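Local coordinates for protein acetyl xylan esterase (Metagenome, PDB 6XYC) that probably removes feruloyl and acetyl ester groups from xylan, as a bifunctional carbohydrate esterase of the alpha/beta hydrolase clan from gut microbiota, at residues K40-Y46 against A73-H79; P66-F72 against M275-T280; F114-F120 against V162-W168; I222-H226 against S238-K242. All blocks are in the same frame, centred on the assembly; numbering follows the deposited sequence.

How the interactions relate
Interactions 1, 3 and 4 are buried and all reach one sheet, 1 and 3 as parallel strand pairs, 4 as a strand under a helix; interaction 2, whose centre lies about 16 Å from the centre of the chain, is only partly buried. The strand pairs are built on backbone hydrogen bonds and meet where strands 39-45 and 114-120 are neighbours, with G116 and T118 bonded to I43. Strand 222-227 of interaction 4 continues this sheet beside strand 164-168. Interaction 2 joins two helices covering one face of that sheet, with L67, F72 and F279 reaching I42, I44 or V74. The helix contacts 2 and 4 rely instead on side chains, apolar with one water bridge or one histidine-serine bond.

Interaction 1: K40-Y46 against A73-H79; sequences KAIIIIY and AVISINH
Y46, I44 and I77 bury the most surface where two parallel strands, 40-45 and 73-77, lie side by side, their axes 4.6 Å apart at closest and 27° from parallel. A41 pairs with A73, I42 with V74, I43 with I75 and I44 with S76, all in extended conformation. I44, chi1 p, extends CG1 to 3.5 Å from S76 CB and CD1 to 3.8 Å from V74 CG1; its N donates to I75 O (2.8 Å) and its O accepts I77 N (3.2 Å). Upstream, A73 N bonds K40 O (2.8 Å), I42 N bonds A73 O (2.8 Å) and I75 N bonds I42 O (2.9 Å). This is the strand pair of a beta-alpha-beta crossover of the alpha/beta hydrolase fold: I44, V74 and S76 face the connecting helix 56-69, while I43, I75 and I77 face helix 89-103. I77, chi1 p, brings CD1 to 3.8 Å from I45 CG1. Beyond the strands Y46, chi1 p, accepts H79 N at its OH (3.2 Å), which also bonds A52; the Y46 and H79 rings lie 5.0 Å apart between centroids, planes at 28°, barely overlapping. One water links I44 O, I77 O and S76 OG, which also bonds K56 O; a second joins Y46 O (2.8 Å) to H79 NE2 (2.7 Å). Y46 leads into G47, S48 and A49, which line the pocket holding the sulfonyl fluoride inhibitor.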
loop_
_atom_site.group_PDB
_atom_site.type_symbol
_atom_site.label_atom_id
_atom_site.label_comp_id
_atom_site.label_asym_id
_atom_site.label_seq_id
_atom_site.Cartn_x
_atom_site.Cartn_y
_atom_site.Cartn_z
ATOM N N LYS A 40 13.123 4.812 -11.750
ATOM C CA LYS A 40 12.219 5.185 -10.671
ATOM C C LYS A 40 11.423 3.961 -10.229
ATOM O O LYS A 40 11.181 3.035 -11.009
ATOM C CB LYS A 40 11.285 6.308 -11.127
ATOM C CG LYS A 40 11.984 7.384 -11.956
ATOM C CD LYS A 40 11.944 8.761 -11.288
ATOM C CE LYS A 40 12.899 9.735 -11.965
ATOM N NZ LYS A 40 12.193 10.897 -12.581
ATOM N N ALA A 41 11.025 3.949 -8.959
ATOM C CA ALA A 41 10.551 2.726 -8.330
ATOM C C ALA A 41 9.107 2.844 -7.855
ATOM O O ALA A 41 8.657 3.906 -7.407
ATOM C CB ALA A 41 11.442 2.335 -7.141
ATOM N N ILE A 42 8.390 1.722 -7.950
ATOM C CA ILE A 42 7.038 1.591 -7.414
ATOM C C ILE A 42 7.009 0.356 -6.520
ATOM O O ILE A 42 7.331 -0.749 -6.978
ATOM C CB ILE A 42 5.977 1.459 -8.518
ATOM C CG1 ILE A 42 6.069 2.628 -9.506
ATOM C CG2 ILE A 42 4.580 1.371 -7.899
ATOM C CD1 ILE A 42 5.716 3.974 -8.919
ATOM N N ILE A 43 6.616 0.540 -5.261
ATOM C CA ILE A 43 6.399 -0.570 -4.339
ATOM C C ILE A 43 4.945 -1.004 -4.443
ATOM O O ILE A 43 4.029 -0.171 -4.408
ATOM C CB ILE A 43 6.755 -0.166 -2.901
ATOM C CG1 ILE A 43 8.267 0.058 -2.784
ATOM C CG2 ILE A 43 6.296 -1.235 -1.918
ATOM C CD1 ILE A 43 8.693 0.757 -1.515
ATOM N N ILE A 44 4.719 -2.309 -4.594
ATOM C CA ILE A 44 3.360 -2.820 -4.728
ATOM C C ILE A 44 3.086 -3.826 -3.621
ATOM O O ILE A 44 3.977 -4.559 -3.177
ATOM C CB ILE A 44 3.107 -3.449 -6.115
ATOM C CG1 ILE A 44 3.846 -4.777 -6.282
ATOM C CG2 ILE A 44 3.527 -2.486 -7.223
ATOM C CD1 ILE A 44 3.500 -5.502 -7.584
ATOM N N ILE A 45 1.825 -3.876 -3.191
ATOM C CA ILE A 45 1.431 -4.668 -2.026
ATOM C C ILE A 45 0.128 -5.395 -2.332
ATOM O O ILE A 45 -0.878 -4.762 -2.676
ATOM C CB ILE A 45 1.255 -3.803 -0.763
ATOM C CG1 ILE A 45 2.445 -2.860 -0.568
ATOM C CG2 ILE A 45 1.055 -4.707 0.467
ATOM C CD1 ILE A 45 2.213 -1.852 0.546
ATOM N N TYR A 46 0.133 -6.713 -2.161
ATOM C CA TYR A 46 -1.050 -7.520 -2.425
ATOM C C TYR A 46 -2.159 -7.208 -1.425
ATOM O O TYR A 46 -1.926 -6.670 -0.336
ATOM C CB TYR A 46 -0.715 -9.011 -2.332
ATOM C CG TYR A 46 -0.030 -9.400 -1.034
ATOM C CD1 TYR A 46 1.346 -9.596 -0.990
ATOM C CD2 TYR A 46 -0.745 -9.553 0.153
ATOM C CE1 TYR A 46 1.985 -9.937 0.187
ATOM C CE2 TYR A 46 -0.111 -9.907 1.339
ATOM C CZ TYR A 46 1.258 -10.087 1.349
ATOM O OH TYR A 46 1.901 -10.431 2.515
ATOM N N ALA A 73 10.808 0.495 -12.114
ATOM C CA ALA A 73 11.169 -0.673 -11.329
ATOM C C ALA A 73 10.012 -1.025 -10.402
ATOM O O ALA A 73 9.350 -0.138 -9.850
ATOM C CB ALA A 73 12.433 -0.405 -10.513
ATOM N N VAL A 74 9.758 -2.321 -10.235
ATOM C CA VAL A 74 8.649 -2.802 -9.419
ATOM C C VAL A 74 9.210 -3.616 -8.265
ATOM O O VAL A 74 9.991 -4.550 -8.478
ATOM C CB VAL A 74 7.650 -3.637 -10.242
ATOM C CG1 VAL A 74 6.635 -4.303 -9.314
ATOM C CG2 VAL A 74 6.951 -2.775 -11.295
ATOM N N ILE A 75 8.801 -3.271 -7.050
ATOM C CA ILE A 75 9.204 -3.988 -5.851
ATOM C C ILE A 75 7.939 -4.481 -5.161
ATOM O O ILE A 75 7.174 -3.679 -4.616
ATOM C CB ILE A 75 10.038 -3.106 -4.910
ATOM C CG1 ILE A 75 11.232 -2.515 -5.666
ATOM C CG2 ILE A 75 10.515 -3.898 -3.715
ATOM C CD1 ILE A 75 11.019 -1.094 -6.142
ATOM N N SER A 76 7.718 -5.789 -5.178
ATOM C CA SER A 76 6.552 -6.399 -4.549
ATOM C C SER A 76 6.966 -6.999 -3.214
ATOM O O SER A 76 7.874 -7.833 -3.161
ATOM C CB SER A 76 5.943 -7.466 -5.459
ATOM O OG SER A 76 4.720 -7.945 -4.926
ATOM N N ILE A 77 6.288 -6.592 -2.146
ATOM C CA ILE A 77 6.734 -6.907 -0.798
ATOM C C ILE A 77 5.743 -7.833 -0.110
ATOM O O ILE A 77 4.530 -7.777 -0.343
ATOM C CB ILE A 77 6.942 -5.629 0.046
ATOM C CG1 ILE A 77 5.611 -4.887 0.247
ATOM C CG2 ILE A 77 7.959 -4.708 -0.611
ATOM C CD1 ILE A 77 5.689 -3.748 1.242
ATOM N N ASN A 78 6.278 -8.687 0.760
ATOM C CA ASN A 78 5.480 -9.381 1.759
ATOM C C ASN A 78 5.370 -8.532 3.025
ATOM O O ASN A 78 6.196 -7.658 3.286
ATOM C CB ASN A 78 6.096 -10.741 2.099
ATOM C CG ASN A 78 5.873 -11.777 1.020
ATOM O OD1 ASN A 78 4.992 -11.645 0.173
ATOM N ND2 ASN A 78 6.679 -12.830 1.056
ATOM N N HIS A 79 4.319 -8.788 3.800
ATOM C CA HIS A 79 4.196 -8.265 5.153
ATOM C C HIS A 79 3.693 -9.399 6.034
ATOM O O HIS A 79 3.200 -10.413 5.540
ATOM C CB HIS A 79 3.261 -7.052 5.239
ATOM C CG HIS A 79 1.840 -7.352 4.891
ATOM N ND1 HIS A 79 1.002 -8.061 5.722
ATOM C CD2 HIS A 79 1.109 -7.039 3.795
ATOM C CE1 HIS A 79 -0.185 -8.171 5.153
ATOM N NE2 HIS A 79 -0.148 -7.560 3.983
HETATM O O HOH W 1 3.105 -7.554 -2.762
HETATM O O HOH W 2 -2.314 -7.553 2.330
#

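Interaction 2: P66-F72 against M275-T280; sequences PLLKAGF and MTDFFT
An apolar helix-to-helix contact, without direct hydrogen bonds, joins the C-terminal part of helix 56-69 and the turn after it to helix 269-284 on one face of the central sheet. The backbones come nearest at L67 and T276, whose CA atoms are 6.2 Å apart. T276 sits in the middle: its CG2 lies 3.6 Å from P66 O, 3.8 Å from A70 CB and 3.9 Å from L67 CD2, while its OG1 turns back to F272 O in its own helix. L67, chi1 m and chi2 t, also sets CD2 3.9 Å from M275 CE and 4.0 Å from F279 CD2. In the alpha/beta hydrolase fold the first and last canonical helices share one side of the sheet, and this pair fits that arrangement. The first of them closes with a Schellman motif: G71 takes phi 100°, F72 N bonds L67 O (3.1 Å) and G71 N bonds L68 O (2.9 Å). The chain is thereby turned so that F72, chi1 m, points at the partner helix, its CZ 3.7 Å from F279 CB and its CE1 3.7 Å from T280 OG1. That hydroxyl donates to T276 O (2.8 Å) and accepts a hydrogen bond from a water at 2.8 Å, which also donates to A70 O (2.7 Å).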
loop_
_atom_site.group_PDB
_atom_site.type_symbol
_atom_site.label_atom_id
_atom_site.label_comp_id
_atom_site.label_asym_id
_atom_site.label_seq_id
_atom_site.Cartn_x
_atom_site.Cartn_y
_atom_site.Cartn_z
ATOM N N PRO A 66 2.018 -3.660 -16.236
ATOM C CA PRO A 66 1.830 -2.271 -16.707
ATOM C C PRO A 66 2.863 -1.309 -16.146
ATOM O O PRO A 66 3.346 -0.430 -16.871
ATOM C CB PRO A 66 0.406 -1.926 -16.246
ATOM C CG PRO A 66 0.065 -2.961 -15.190
ATOM C CD PRO A 66 0.819 -4.198 -15.573
ATOM N N LEU A 67 3.223 -1.458 -14.871
ATOM C CA LEU A 67 4.232 -0.589 -14.276
ATOM C C LEU A 67 5.584 -0.760 -14.956
ATOM O O LEU A 67 6.276 0.226 -15.232
ATOM C CB LEU A 67 4.347 -0.876 -12.781
ATOM C CG LEU A 67 3.099 -0.526 -11.967
ATOM C CD1 LEU A 67 3.276 -0.914 -10.497
ATOM C CD2 LEU A 67 2.780 0.948 -12.099
ATOM N N LEU A 68 5.981 -2.002 -15.234
ATOM C CA LEU A 68 7.250 -2.231 -15.919
ATOM C C LEU A 68 7.233 -1.640 -17.323
ATOM O O LEU A 68 8.197 -0.991 -17.744
ATOM C CB LEU A 68 7.549 -3.733 -15.963
ATOM C CG LEU A 68 7.893 -4.344 -14.601
ATOM C CD1 LEU A 68 7.720 -5.851 -14.608
ATOM C CD2 LEU A 68 9.315 -3.956 -14.190
ATOM N N LYS A 69 6.141 -1.848 -18.059
ATOM C CA LYS A 69 6.037 -1.301 -19.409
ATOM C C LYS A 69 6.073 0.222 -19.399
ATOM O O LYS A 69 6.513 0.838 -20.376
ATOM C CB LYS A 69 4.750 -1.795 -20.076
ATOM C CG LYS A 69 4.763 -3.266 -20.463
ATOM C CD LYS A 69 3.592 -4.017 -19.835
ATOM C CE LYS A 69 2.448 -4.230 -20.821
ATOM N NZ LYS A 69 1.172 -4.540 -20.127
ATOM N N ALA A 70 5.613 0.844 -18.313
ATOM C CA ALA A 70 5.674 2.293 -18.165
ATOM C C ALA A 70 7.066 2.791 -17.805
ATOM O O ALA A 70 7.291 4.006 -17.797
ATOM C CB ALA A 70 4.679 2.755 -17.093
ATOM N N GLY A 71 7.997 1.888 -17.509
ATOM C CA GLY A 71 9.372 2.257 -17.236
ATOM C C GLY A 71 9.758 2.322 -15.780
ATOM O O GLY A 71 10.803 2.900 -15.465
ATOM N N PHE A 72 8.958 1.754 -14.883
ATOM C CA PHE A 72 9.255 1.775 -13.458
ATOM C C PHE A 72 9.838 0.438 -13.021
ATOM O O PHE A 72 9.428 -0.620 -13.509
ATOM C CB PHE A 72 7.999 2.064 -12.633
ATOM C CG PHE A 72 7.448 3.444 -12.830
ATOM C CD1 PHE A 72 6.462 3.679 -13.766
ATOM C CD2 PHE A 72 7.914 4.498 -12.068
ATOM C CE1 PHE A 72 5.951 4.952 -13.946
ATOM C CE2 PHE A 72 7.411 5.775 -12.241
ATOM C CZ PHE A 72 6.425 5.999 -13.182
ATOM N N MET A 275 -3.305 4.469 -13.642
ATOM C CA MET A 275 -2.275 4.345 -12.614
ATOM C C MET A 275 -0.908 4.743 -13.161
ATOM O O MET A 275 -0.162 5.483 -12.516
ATOM C CB MET A 275 -2.224 2.912 -12.078
ATOM C CG MET A 275 -0.966 2.611 -11.267
ATOM S SD MET A 275 -0.890 0.950 -10.554
ATOM C CE MET A 275 -0.968 -0.061 -12.016
ATOM N N THR A 276 -0.551 4.239 -14.346
ATOM C CA THR A 276 0.777 4.515 -14.885
ATOM C C THR A 276 0.902 5.962 -15.337
ATOM O O THR A 276 1.972 6.558 -15.195
ATOM C CB THR A 276 1.102 3.560 -16.040
ATOM O OG1 THR A 276 0.060 3.594 -17.020
ATOM C CG2 THR A 276 1.259 2.140 -15.523
ATOM N N ASP A 277 -0.173 6.548 -15.865
ATOM C CA ASP A 277 -0.154 7.973 -16.176
ATOM C C ASP A 277 0.058 8.795 -14.910
ATOM O O ASP A 277 0.870 9.729 -14.890
ATOM C CB ASP A 277 -1.457 8.384 -16.874
ATOM C CG ASP A 277 -1.485 8.003 -18.345
ATOM O OD1 ASP A 277 -0.454 7.518 -18.859
ATOM O OD2 ASP A 277 -2.541 8.190 -18.987
ATOM N N PHE A 278 -0.661 8.448 -13.838
ATOM C CA PHE A 278 -0.533 9.160 -12.570
ATOM C C PHE A 278 0.899 9.102 -12.055
ATOM O O PHE A 278 1.516 10.134 -11.765
ATOM C CB PHE A 278 -1.517 8.557 -11.562
ATOM C CG PHE A 278 -1.352 9.068 -10.160
ATOM C CD1 PHE A 278 -1.903 10.289 -9.787
ATOM C CD2 PHE A 278 -0.664 8.333 -9.210
ATOM C CE1 PHE A 278 -1.759 10.770 -8.492
ATOM C CE2 PHE A 278 -0.512 8.808 -7.913
ATOM C CZ PHE A 278 -1.064 10.029 -7.553
ATOM N N PHE A 279 1.453 7.894 -11.950
ATOM C CA PHE A 279 2.821 7.752 -11.464
ATOM C C PHE A 279 3.799 8.474 -12.375
ATOM O O PHE A 279 4.764 9.084 -11.901
ATOM C CB PHE A 279 3.209 6.271 -11.341
ATOM C CG PHE A 279 2.771 5.627 -10.052
ATOM C CD1 PHE A 279 2.897 6.270 -8.833
ATOM C CD2 PHE A 279 2.242 4.344 -10.061
ATOM C CE1 PHE A 279 2.492 5.660 -7.659
ATOM C CE2 PHE A 279 1.840 3.735 -8.891
ATOM C CZ PHE A 279 1.962 4.390 -7.689
ATOM N N THR A 280 3.568 8.420 -13.689
ATOM C CA THR A 280 4.469 9.105 -14.614
ATOM C C THR A 280 4.400 10.612 -14.412
ATOM O O THR A 280 5.431 11.290 -14.347
ATOM C CB THR A 280 4.141 8.748 -16.066
ATOM O OG1 THR A 280 4.383 7.354 -16.294
ATOM C CG2 THR A 280 5.002 9.588 -17.021
HETATM O O HOH W 3 5.526 5.928 -18.443
#

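Interaction 3: F114-F120 against V162-W168; sequences FIGITGF and VDAVVDW
Strands 114-120 and 164-168 run parallel, 8° apart in direction and 4.8 Å between axes at closest, with I117 paired to V165, T118 to V166, G119 to D167 and F120 to W168. Backbone hydrogen bonds run along the pair: D163 N to I115 O (2.9 Å), I117 N to A164 O (3.0 Å), V166 N to I117 O (3.0 Å) and W168 N to G119 O (3.1 Å), with a weak one from G119 N to V166 O (3.4 Å). Two side-chain bonds add to these, one at the start, one midway. D163, at phi/psi -100/-18 and chi1 m, takes I115 N on its OD1 (2.8 Å), and T118, chi1 t, donates from OG1 to V166 O (2.8 Å). Apolar contacts cover both faces: I117 CG2 touches V162 CG1 (3.9 Å) and V165 CG2 (3.8 Å) on the side of helix 89-103, while on the side of helix 269-284 F114 CZ meets A164 CB (3.9 Å) and F120 CB meets W168 CB (3.7 Å). The strand ending at F120 leads into S121, which lines the inhibitor pocket, and the G119-S121-G123 pattern is consistent with a nucleophile elbow. This chemistry implies an irregular start, where D163 both receives I115 N and donates to I115 O so that A164 N finds no partner; toward the probable elbow W168 N bonds G119 O, and V166 O is shared by T118 OG1 and G119 N.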
loop_
_atom_site.group_PDB
_atom_site.type_symbol
_atom_site.label_atom_id
_atom_site.label_comp_id
_atom_site.label_asym_id
_atom_site.label_seq_id
_atom_site.Cartn_x
_atom_site.Cartn_y
_atom_site.Cartn_z
ATOM N N PHE A 114 12.307 9.053 -6.841
ATOM C CA PHE A 114 10.872 8.801 -6.847
ATOM C C PHE A 114 10.614 7.368 -6.418
ATOM O O PHE A 114 11.076 6.428 -7.072
ATOM C CB PHE A 114 10.261 9.053 -8.227
ATOM C CG PHE A 114 8.768 8.920 -8.250
ATOM C CD1 PHE A 114 7.963 9.968 -7.834
ATOM C CD2 PHE A 114 8.164 7.739 -8.658
ATOM C CE1 PHE A 114 6.590 9.851 -7.845
ATOM C CE2 PHE A 114 6.787 7.616 -8.672
ATOM C CZ PHE A 114 5.998 8.675 -8.268
ATOM N N ILE A 115 9.880 7.203 -5.323
ATOM C CA ILE A 115 9.409 5.897 -4.871
ATOM C C ILE A 115 7.914 6.045 -4.635
ATOM O O ILE A 115 7.494 6.604 -3.615
ATOM C CB ILE A 115 10.118 5.414 -3.604
ATOM C CG1 ILE A 115 11.628 5.351 -3.834
ATOM C CG2 ILE A 115 9.594 4.047 -3.188
ATOM C CD1 ILE A 115 12.427 4.878 -2.625
ATOM N N GLY A 116 7.107 5.555 -5.573
ATOM C CA GLY A 116 5.678 5.473 -5.369
ATOM C C GLY A 116 5.286 4.170 -4.704
ATOM O O GLY A 116 6.090 3.250 -4.557
ATOM N N ILE A 117 4.022 4.097 -4.299
ATOM C CA ILE A 117 3.519 2.915 -3.608
ATOM C C ILE A 117 2.064 2.701 -4.004
ATOM O O ILE A 117 1.299 3.656 -4.169
ATOM C CB ILE A 117 3.696 3.046 -2.080
ATOM C CG1 ILE A 117 3.516 1.691 -1.403
ATOM C CG2 ILE A 117 2.730 4.069 -1.506
ATOM C CD1 ILE A 117 4.036 1.627 0.020
ATOM N N THR A 118 1.691 1.433 -4.176
ATOM C CA THR A 118 0.341 1.078 -4.583
ATOM C C THR A 118 0.031 -0.324 -4.073
ATOM O O THR A 118 0.932 -1.133 -3.835
ATOM C CB THR A 118 0.178 1.136 -6.114
ATOM O OG1 THR A 118 -1.173 0.842 -6.479
ATOM C CG2 THR A 118 1.121 0.149 -6.797
ATOM N N GLY A 119 -1.252 -0.591 -3.885
ATOM C CA GLY A 119 -1.702 -1.896 -3.436
ATOM C C GLY A 119 -3.195 -1.986 -3.633
ATOM O O GLY A 119 -3.869 -0.971 -3.857
ATOM N N PHE A 120 -3.725 -3.208 -3.560
ATOM C CA PHE A 120 -5.167 -3.406 -3.684
ATOM C C PHE A 120 -5.752 -4.003 -2.402
ATOM O O PHE A 120 -5.107 -4.824 -1.746
ATOM C CB PHE A 120 -5.526 -4.268 -4.937
ATOM C CG PHE A 120 -4.716 -5.529 -5.108
ATOM C CD1 PHE A 120 -3.472 -5.506 -5.716
ATOM C CD2 PHE A 120 -5.236 -6.746 -4.708
ATOM C CE1 PHE A 120 -2.747 -6.667 -5.876
ATOM C CE2 PHE A 120 -4.520 -7.901 -4.878
ATOM C CZ PHE A 120 -3.278 -7.863 -5.461
ATOM N N VAL A 162 7.139 8.048 1.028
ATOM C CA VAL A 162 6.712 7.713 -0.322
ATOM C C VAL A 162 6.296 8.997 -1.022
ATOM O O VAL A 162 5.853 9.956 -0.383
ATOM C CB VAL A 162 5.557 6.684 -0.335
ATOM C CG1 VAL A 162 6.045 5.320 0.144
ATOM C CG2 VAL A 162 4.396 7.176 0.512
ATOM N N ASP A 163 6.415 9.003 -2.352
ATOM C CA ASP A 163 6.216 10.225 -3.125
ATOM C C ASP A 163 4.845 10.321 -3.782
ATOM O O ASP A 163 4.441 11.426 -4.172
ATOM C CB ASP A 163 7.286 10.353 -4.212
ATOM C CG ASP A 163 8.676 10.507 -3.643
ATOM O OD1 ASP A 163 9.525 9.635 -3.904
ATOM O OD2 ASP A 163 8.921 11.501 -2.934
ATOM N N ALA A 164 4.129 9.206 -3.907
ATOM C CA ALA A 164 2.813 9.178 -4.532
ATOM C C ALA A 164 2.168 7.846 -4.191
ATOM O O ALA A 164 2.865 6.857 -3.928
ATOM C CB ALA A 164 2.905 9.364 -6.052
ATOM N N VAL A 165 0.840 7.825 -4.190
ATOM C CA VAL A 165 0.086 6.655 -3.761
ATOM C C VAL A 165 -1.002 6.367 -4.781
ATOM O O VAL A 165 -1.677 7.285 -5.256
ATOM C CB VAL A 165 -0.539 6.857 -2.366
ATOM C CG1 VAL A 165 -1.385 5.640 -1.980
ATOM C CG2 VAL A 165 0.533 7.138 -1.322
ATOM N N VAL A 166 -1.179 5.092 -5.116
ATOM C CA VAL A 166 -2.354 4.625 -5.851
ATOM C C VAL A 166 -3.051 3.583 -4.986
ATOM O O VAL A 166 -2.465 2.542 -4.655
ATOM C CB VAL A 166 -1.995 4.050 -7.227
ATOM C CG1 VAL A 166 -3.237 3.453 -7.878
ATOM C CG2 VAL A 166 -1.405 5.134 -8.108
ATOM N N ASP A 167 -4.299 3.870 -4.621
ATOM C CA ASP A 167 -5.077 3.062 -3.686
ATOM C C ASP A 167 -6.170 2.357 -4.479
ATOM O O ASP A 167 -7.131 2.993 -4.934
ATOM C CB ASP A 167 -5.647 3.950 -2.583
ATOM C CG ASP A 167 -6.814 3.331 -1.858
ATOM O OD1 ASP A 167 -6.950 2.092 -1.846
ATOM O OD2 ASP A 167 -7.609 4.103 -1.278
ATOM N N TRP A 168 -6.012 1.044 -4.665
ATOM C CA TRP A 168 -7.024 0.232 -5.336
ATOM C C TRP A 168 -7.975 -0.328 -4.277
ATOM O O TRP A 168 -7.610 -1.239 -3.530
ATOM C CB TRP A 168 -6.406 -0.913 -6.132
ATOM C CG TRP A 168 -5.514 -0.568 -7.288
ATOM C CD1 TRP A 168 -4.178 -0.315 -7.233
ATOM C CD2 TRP A 168 -5.881 -0.493 -8.675
ATOM N NE1 TRP A 168 -3.689 -0.075 -8.497
ATOM C CE2 TRP A 168 -4.714 -0.171 -9.398
ATOM C CE3 TRP A 168 -7.084 -0.658 -9.377
ATOM C CZ2 TRP A 168 -4.715 -0.003 -10.784
ATOM C CZ3 TRP A 168 -7.080 -0.486 -10.753
ATOM C CH2 TRP A 168 -5.904 -0.172 -11.442
#

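Interaction 4: I222-H226 against S238-K242; sequences ILIIH and SVNLK
Strand 222-226 and helix 238-242 pack against each other in a beta-alpha-beta unit, their axes 9.2 Å apart at closest and directions 159° apart. Along the extended strand, alternate residues point at the helix. I222, chi1 and chi2 both t, makes the lightest contact of the three, its CD1 4.1 Å from L241 CD2. I224, chi1 m, buries most: its CD1 lies 3.8 Å from L241 CD2 and 4.0 Å from K242 N, and its CG2 is 3.2 Å from S238 OG. H226, chi1 t, supplies the polar link, ND1 donating to S238 OG at 2.7 Å; S238 is chi1 m, and the CA atoms of this pair are 6.6 Å apart. The other ring nitrogen, NE2, bonds V233 O, and V233 lines the inhibitor pocket. As is usual for the alpha/beta hydrolase fold, helix 236-248, which connects strand 222-227 to the next, 252-257, runs nearly antiparallel to the former on one face of the sheet, S238 also touching F254 and L241 reaching D167 on strand 164-168.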
loop_
_atom_site.group_PDB
_atom_site.type_symbol
_atom_site.label_atom_id
_atom_site.label_comp_id
_atom_site.label_asym_id
_atom_site.label_seq_id
_atom_site.Cartn_x
_atom_site.Cartn_y
_atom_site.Cartn_z
ATOM N N ILE A 222 -2.572 11.384 -4.174
ATOM C CA ILE A 222 -3.104 10.028 -4.192
ATOM C C ILE A 222 -4.072 9.863 -5.354
ATOM O O ILE A 222 -4.826 10.785 -5.686
ATOM C CB ILE A 222 -3.796 9.673 -2.858
ATOM C CG1 ILE A 222 -4.176 8.193 -2.842
ATOM C CG2 ILE A 222 -5.042 10.529 -2.640
ATOM C CD1 ILE A 222 -4.636 7.680 -1.479
ATOM N N LEU A 223 -4.034 8.688 -5.977
ATOM C CA LEU A 223 -5.050 8.250 -6.922
ATOM C C LEU A 223 -5.818 7.100 -6.287
ATOM O O LEU A 223 -5.215 6.125 -5.821
ATOM C CB LEU A 223 -4.422 7.809 -8.246
ATOM C CG LEU A 223 -5.371 7.207 -9.288
ATOM C CD1 LEU A 223 -6.306 8.238 -9.869
ATOM C CD2 LEU A 223 -4.554 6.542 -10.394
ATOM N N ILE A 224 -7.141 7.222 -6.259
ATOM C CA ILE A 224 -8.022 6.236 -5.642
ATOM C C ILE A 224 -8.888 5.629 -6.738
ATOM O O ILE A 224 -9.514 6.362 -7.515
ATOM C CB ILE A 224 -8.901 6.869 -4.546
ATOM C CG1 ILE A 224 -8.049 7.641 -3.537
ATOM C CG2 ILE A 224 -9.735 5.799 -3.852
ATOM C CD1 ILE A 224 -8.838 8.662 -2.752
ATOM N N ILE A 225 -8.934 4.301 -6.793
ATOM C CA ILE A 225 -9.701 3.577 -7.800
ATOM C C ILE A 225 -10.570 2.553 -7.082
ATOM O O ILE A 225 -10.060 1.743 -6.298
ATOM C CB ILE A 225 -8.783 2.889 -8.827
ATOM C CG1 ILE A 225 -7.775 3.886 -9.400
ATOM C CG2 ILE A 225 -9.609 2.277 -9.943
ATOM C CD1 ILE A 225 -6.720 3.271 -10.276
ATOM N N HIS A 226 -11.878 2.580 -7.354
ATOM C CA HIS A 226 -12.808 1.712 -6.643
ATOM C C HIS A 226 -13.997 1.389 -7.534
ATOM O O HIS A 226 -14.579 2.288 -8.152
ATOM C CB HIS A 226 -13.275 2.369 -5.340
ATOM C CG HIS A 226 -13.660 1.394 -4.273
ATOM N ND1 HIS A 226 -13.147 1.454 -2.995
ATOM C CD2 HIS A 226 -14.515 0.344 -4.288
ATOM C CE1 HIS A 226 -13.662 0.474 -2.271
ATOM N NE2 HIS A 226 -14.494 -0.214 -3.032
ATOM N N SER A 238 -13.829 4.668 -0.452
ATOM C CA SER A 238 -13.046 5.569 -1.292
ATOM C C SER A 238 -13.729 6.920 -1.484
ATOM O O SER A 238 -13.043 7.945 -1.589
ATOM C CB SER A 238 -12.774 4.913 -2.644
ATOM O OG SER A 238 -11.885 3.814 -2.500
ATOM N N VAL A 239 -15.064 6.946 -1.550
ATOM C CA VAL A 239 -15.779 8.220 -1.527
ATOM C C VAL A 239 -15.361 9.018 -0.299
ATOM O O VAL A 239 -15.024 10.205 -0.382
ATOM C CB VAL A 239 -17.299 7.982 -1.550
ATOM C CG1 VAL A 239 -18.032 9.280 -1.295
ATOM C CG2 VAL A 239 -17.726 7.363 -2.876
ATOM N N ASN A 240 -15.355 8.358 0.862
ATOM C CA ASN A 240 -15.005 9.034 2.104
ATOM C C ASN A 240 -13.561 9.521 2.082
ATOM O O ASN A 240 -13.271 10.640 2.522
ATOM C CB ASN A 240 -15.240 8.095 3.287
ATOM C CG ASN A 240 -16.711 7.785 3.504
ATOM O OD1 ASN A 240 -17.585 8.412 2.906
ATOM N ND2 ASN A 240 -16.988 6.811 4.364
ATOM N N LEU A 241 -12.637 8.701 1.575
ATOM C CA LEU A 241 -11.242 9.118 1.529
ATOM C C LEU A 241 -11.065 10.350 0.650
ATOM O O LEU A 241 -10.342 11.281 1.019
ATOM C CB LEU A 241 -10.362 7.972 1.025
ATOM C CG LEU A 241 -8.850 8.183 1.134
ATOM C CD1 LEU A 241 -8.443 8.472 2.578
ATOM C CD2 LEU A 241 -8.093 6.973 0.609
ATOM N N LYS A 242 -11.708 10.367 -0.520
ATOM C CA LYS A 242 -11.633 11.526 -1.402
ATOM C C LYS A 242 -12.183 12.770 -0.714
ATOM O O LYS A 242 -11.589 13.852 -0.799
ATOM C CB LYS A 242 -12.399 11.238 -2.697
ATOM C CG LYS A 242 -12.723 12.448 -3.538
ATOM C CD LYS A 242 -11.496 12.999 -4.224
ATOM C CE LYS A 242 -11.892 14.030 -5.265
ATOM N NZ LYS A 242 -10.821 15.045 -5.500
#